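Local coordinates for protein EvdO1 (PDB 4XBZ) that probably acts as a metal-dependent oxygenase of the phytanoyl-CoA dioxygenase family, carrying out an oxidative cyclization in orthosomycin biosynthesis, at residues Val147-Ala152 / Lys252-Ile257. Sequence-based numbering, arbitrary orientation.
Sequences VFKTPA and KQRRVI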
ATOM      1  N   VAL A 147     -11.760   3.682 -22.472  1.00 29.07           N
ATOM      2  CA  VAL A 147     -11.267   4.830 -23.227  1.00 26.71           C
ATOM      3  C   VAL A 147     -10.630   4.345 -24.519  1.00 29.40           C
ATOM      4  O   VAL A 147      -9.959   3.306 -24.551  1.00 28.33           O
ATOM      5  CB  VAL A 147     -10.250   5.660 -22.420  1.00 28.55           C
ATOM      6  CG1 VAL A 147      -9.760   6.861 -23.229  1.00 25.86           C
ATOM      7  CG2 VAL A 147     -10.864   6.131 -21.107  1.00 30.94           C
ATOM      8  N   PHE A 148     -10.847   5.102 -25.588  1.00 30.18           N
ATOM      9  CA  PHE A 148     -10.358   4.740 -26.919  1.00 31.31           C
ATOM     10  C   PHE A 148     -10.219   6.022 -27.710  1.00 34.49           C
ATOM     11  O   PHE A 148     -10.966   6.972 -27.483  1.00 31.76           O
ATOM     12  CB  PHE A 148     -11.320   3.772 -27.608  1.00 30.27           C
ATOM     13  CG  PHE A 148     -12.756   4.209 -27.518  1.00 33.23           C
ATOM     14  CD1 PHE A 148     -13.505   3.950 -26.372  1.00 30.60           C
ATOM     15  CD2 PHE A 148     -13.341   4.924 -28.553  1.00 28.44           C
ATOM     16  CE1 PHE A 148     -14.824   4.384 -26.265  1.00 28.79           C
ATOM     17  CE2 PHE A 148     -14.654   5.358 -28.455  1.00 32.17           C
ATOM     18  CZ  PHE A 148     -15.397   5.090 -27.307  1.00 33.70           C
ATOM     19  N   LYS A 149      -9.274   6.086 -28.637  1.00 37.36           N
ATOM     20  CA  LYS A 149      -9.173   7.320 -29.395  1.00 36.28           C
ATOM     21  C   LYS A 149      -9.688   7.183 -30.815  1.00 34.01           C
ATOM     22  O   LYS A 149     -10.063   6.101 -31.268  1.00 34.85           O
ATOM     23  CB  LYS A 149      -7.737   7.835 -29.395  1.00 40.83           C
ATOM     24  CG  LYS A 149      -6.700   6.792 -29.622  1.00 38.25           C
ATOM     25  CD  LYS A 149      -5.331   7.321 -29.206  1.00 42.48           C
ATOM     26  CE  LYS A 149      -5.380   7.913 -27.808  1.00 44.35           C
ATOM     27  NZ  LYS A 149      -4.030   8.155 -27.257  1.00 35.75           N
ATOM     28  N   THR A 150      -9.721   8.321 -31.497  1.00 36.67           N
ATOM     29  CA  THR A 150     -10.252   8.426 -32.845  1.00 36.19           C
ATOM     30  C   THR A 150      -9.133   8.248 -33.871  1.00 35.92           C
ATOM     31  O   THR A 150      -8.347   9.168 -34.096  1.00 35.18           O
ATOM     32  CB  THR A 150     -10.942   9.786 -33.051  1.00 33.77           C
ATOM     33  OG1 THR A 150     -10.057  10.842 -32.658  1.00 34.06           O
ATOM     34  CG2 THR A 150     -12.164   9.883 -32.204  1.00 37.87           C
ATOM     35  N   PRO A 151      -9.068   7.068 -34.504  1.00 36.68           N
ATOM     36  CA  PRO A 151      -7.948   6.687 -35.381  1.00 38.13           C
ATOM     37  C   PRO A 151      -7.688   7.648 -36.559  1.00 35.18           C
ATOM     38  O   PRO A 151      -6.585   7.637 -37.084  1.00 34.68           O
ATOM     39  CB  PRO A 151      -8.355   5.294 -35.890  1.00 33.47           C
ATOM     40  CG  PRO A 151      -9.814   5.210 -35.673  1.00 40.97           C
ATOM     41  CD  PRO A 151     -10.108   6.029 -34.456  1.00 37.65           C
ATOM     42  N   ALA A 152      -8.659   8.468 -36.953  1.00 34.09           N
ATOM     43  CA  ALA A 152      -8.419   9.467 -37.995  1.00 37.16           C
ATOM     44  C   ALA A 152      -7.526  10.579 -37.465  1.00 39.75           C
ATOM     45  O   ALA A 152      -7.075  11.446 -38.217  1.00 39.65           O
ATOM     46  CB  ALA A 152      -9.733  10.052 -38.514  1.00 33.03           C
ATOM     47  N   LYS A 252      -4.651   4.417 -34.974  1.00 37.85           N
ATOM     48  CA  LYS A 252      -4.907   3.299 -34.073  1.00 37.67           C
ATOM     49  C   LYS A 252      -6.030   3.638 -33.115  1.00 38.40           C
ATOM     50  O   LYS A 252      -6.066   4.746 -32.587  1.00 39.41           O
ATOM     51  CB  LYS A 252      -3.656   2.929 -33.280  1.00 39.54           C
ATOM     52  CG  LYS A 252      -2.446   2.570 -34.119  1.00 37.61           C
ATOM     53  CD  LYS A 252      -1.239   2.250 -33.231  1.00 40.96           C
ATOM     54  CE  LYS A 252      -0.046   1.815 -34.075  1.00 38.91           C
ATOM     55  NZ  LYS A 252       0.035   2.663 -35.304  1.00 38.94           N
ATOM     56  N   GLN A 253      -6.937   2.692 -32.868  1.00 37.43           N
ATOM     57  CA  GLN A 253      -8.077   3.012 -32.014  1.00 41.77           C
ATOM     58  C   GLN A 253      -7.709   2.978 -30.516  1.00 37.12           C
ATOM     59  O   GLN A 253      -8.361   3.641 -29.694  1.00 36.91           O
ATOM     60  CB  GLN A 253      -9.265   2.083 -32.299  1.00 41.24           C
ATOM     61  CG  GLN A 253     -10.602   2.693 -31.847  1.00 39.40           C
ATOM     62  CD  GLN A 253     -11.800   1.794 -32.116  1.00 43.50           C
ATOM     63  OE1 GLN A 253     -11.719   0.566 -31.974  1.00 40.28           O
ATOM     64  NE2 GLN A 253     -12.926   2.407 -32.515  1.00 35.00           N
ATOM     65  N   ARG A 254      -6.671   2.222 -30.177  1.00 34.66           N
ATOM     66  CA  ARG A 254      -6.081   2.250 -28.830  1.00 35.75           C
ATOM     67  C   ARG A 254      -7.129   2.209 -27.715  1.00 31.96           C
ATOM     68  O   ARG A 254      -7.363   3.198 -27.033  1.00 30.29           O
ATOM     69  CB  ARG A 254      -5.199   3.494 -28.676  1.00 30.68           C
ATOM     70  CG  ARG A 254      -3.991   3.498 -29.600  1.00 33.25           C
ATOM     71  CD  ARG A 254      -2.712   3.625 -28.814  1.00 32.93           C
ATOM     72  NE  ARG A 254      -2.956   3.388 -27.405  1.00 34.39           N
ATOM     73  CZ  ARG A 254      -2.709   4.262 -26.436  1.00 33.95           C
ATOM     74  NH1 ARG A 254      -2.165   5.436 -26.700  1.00 40.47           N
ATOM     75  NH2 ARG A 254      -3.009   3.941 -25.194  1.00 31.76           N
ATOM     76  N   ARG A 255      -7.773   1.064 -27.555  1.00 30.50           N
ATOM     77  CA  ARG A 255      -8.802   0.924 -26.539  1.00 29.49           C
ATOM     78  C   ARG A 255      -8.199   0.441 -25.214  1.00 29.93           C
ATOM     79  O   ARG A 255      -7.469  -0.558 -25.175  1.00 27.74           O
ATOM     80  CB  ARG A 255      -9.896  -0.044 -27.014  1.00 29.52           C
ATOM     81  CG  ARG A 255     -10.497   0.288 -28.390  1.00 30.56           C
ATOM     82  CD  ARG A 255     -11.211  -0.919 -28.984  1.00 30.31           C
ATOM     83  NE  ARG A 255     -10.318  -2.053 -29.215  1.00 31.08           N
ATOM     84  CZ  ARG A 255     -10.727  -3.311 -29.351  1.00 32.72           C
ATOM     85  NH1 ARG A 255     -12.025  -3.595 -29.272  1.00 30.77           N
ATOM     86  NH2 ARG A 255      -9.840  -4.287 -29.547  1.00 31.32           N
ATOM     87  N   VAL A 256      -8.523   1.155 -24.138  1.00 27.17           N
ATOM     88  CA  VAL A 256      -8.119   0.761 -22.794  1.00 26.90           C
ATOM     89  C   VAL A 256      -9.311   0.760 -21.832  1.00 26.41           C
ATOM     90  O   VAL A 256     -10.061   1.733 -21.763  1.00 24.21           O
ATOM     91  CB  VAL A 256      -7.029   1.697 -22.224  1.00 27.80           C
ATOM     92  CG1 VAL A 256      -6.661   1.274 -20.791  1.00 26.85           C
ATOM     93  CG2 VAL A 256      -5.792   1.695 -23.109  1.00 22.99           C
ATOM     94  N   ILE A 257      -9.477  -0.339 -21.102  1.00 24.98           N
ATOM     95  CA  ILE A 257     -10.479  -0.436 -20.048  1.00 25.02           C
ATOM     96  C   ILE A 257      -9.852  -0.050 -18.709  1.00 22.74           C
ATOM     97  O   ILE A 257      -8.876  -0.676 -18.290  1.00 22.58           O
ATOM     98  CB  ILE A 257     -11.063  -1.862 -19.958  1.00 27.64           C
ATOM     99  CG1 ILE A 257     -12.034  -2.115 -21.104  1.00 27.77           C
ATOM    100  CG2 ILE A 257     -11.789  -2.082 -18.641  1.00 27.34           C
ATOM    101  CD1 ILE A 257     -12.512  -3.546 -21.164  1.00 28.02           C
TER
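Val147 and Val256 form an antiparallel hydrogen-bonded pair where strand 139-147 ends and strand 256-263 begins, part of the major sheet of the double-stranded beta helix. Val147 N donates to Val256 O at 2.7 Å, and Val256 N returns a nearly straight bond to Val147 O at 2.6 Å. Beyond this pair the register slips: Lys149 N donates to Gln253 O at 2.8 Å, so that two steps along one chain face three along the other. Arg254, whose phi is positive (46°), probably accommodates the extra residue, and its carbonyl oxygen receives a CA-H...O contact from Phe148 CA at 3.4 Å. On one side, Phe148 CB rests against Arg255 CG, and both side chains reach Ile80 of helix 66-86; the Arg255 guanidinium continues to a salt bridge with Asp186.

Lys149 leaves the backbone on the other side. With CG placed between the backbone N and the carbonyl carbon (chi1 44°), its chain turns from CB toward the facing segment, where CG sits near the carbonyl oxygens of Gln253 and Lys252 and 3.7 Å from Arg254 CB. CD continues along Arg254 CB and CG, and CE carries the chain on to NZ, 3.3 Å from Arg254 NH1. The two side chains run alongside one another, pointing the same way. Cutting Lys149 back to an alanine is likely to open a gap along Arg254 CB and CG, with the guanidinium still tied to Asn192.

Main-chain hydrogen bonds thus join the segments, within the connection from strand 139-147 to the nickel ligands His160 and Asp162. The two cationic ends share no bond, which is probably mildly unfavourable; Arg254 NH1 donates instead to Asn192 OD1.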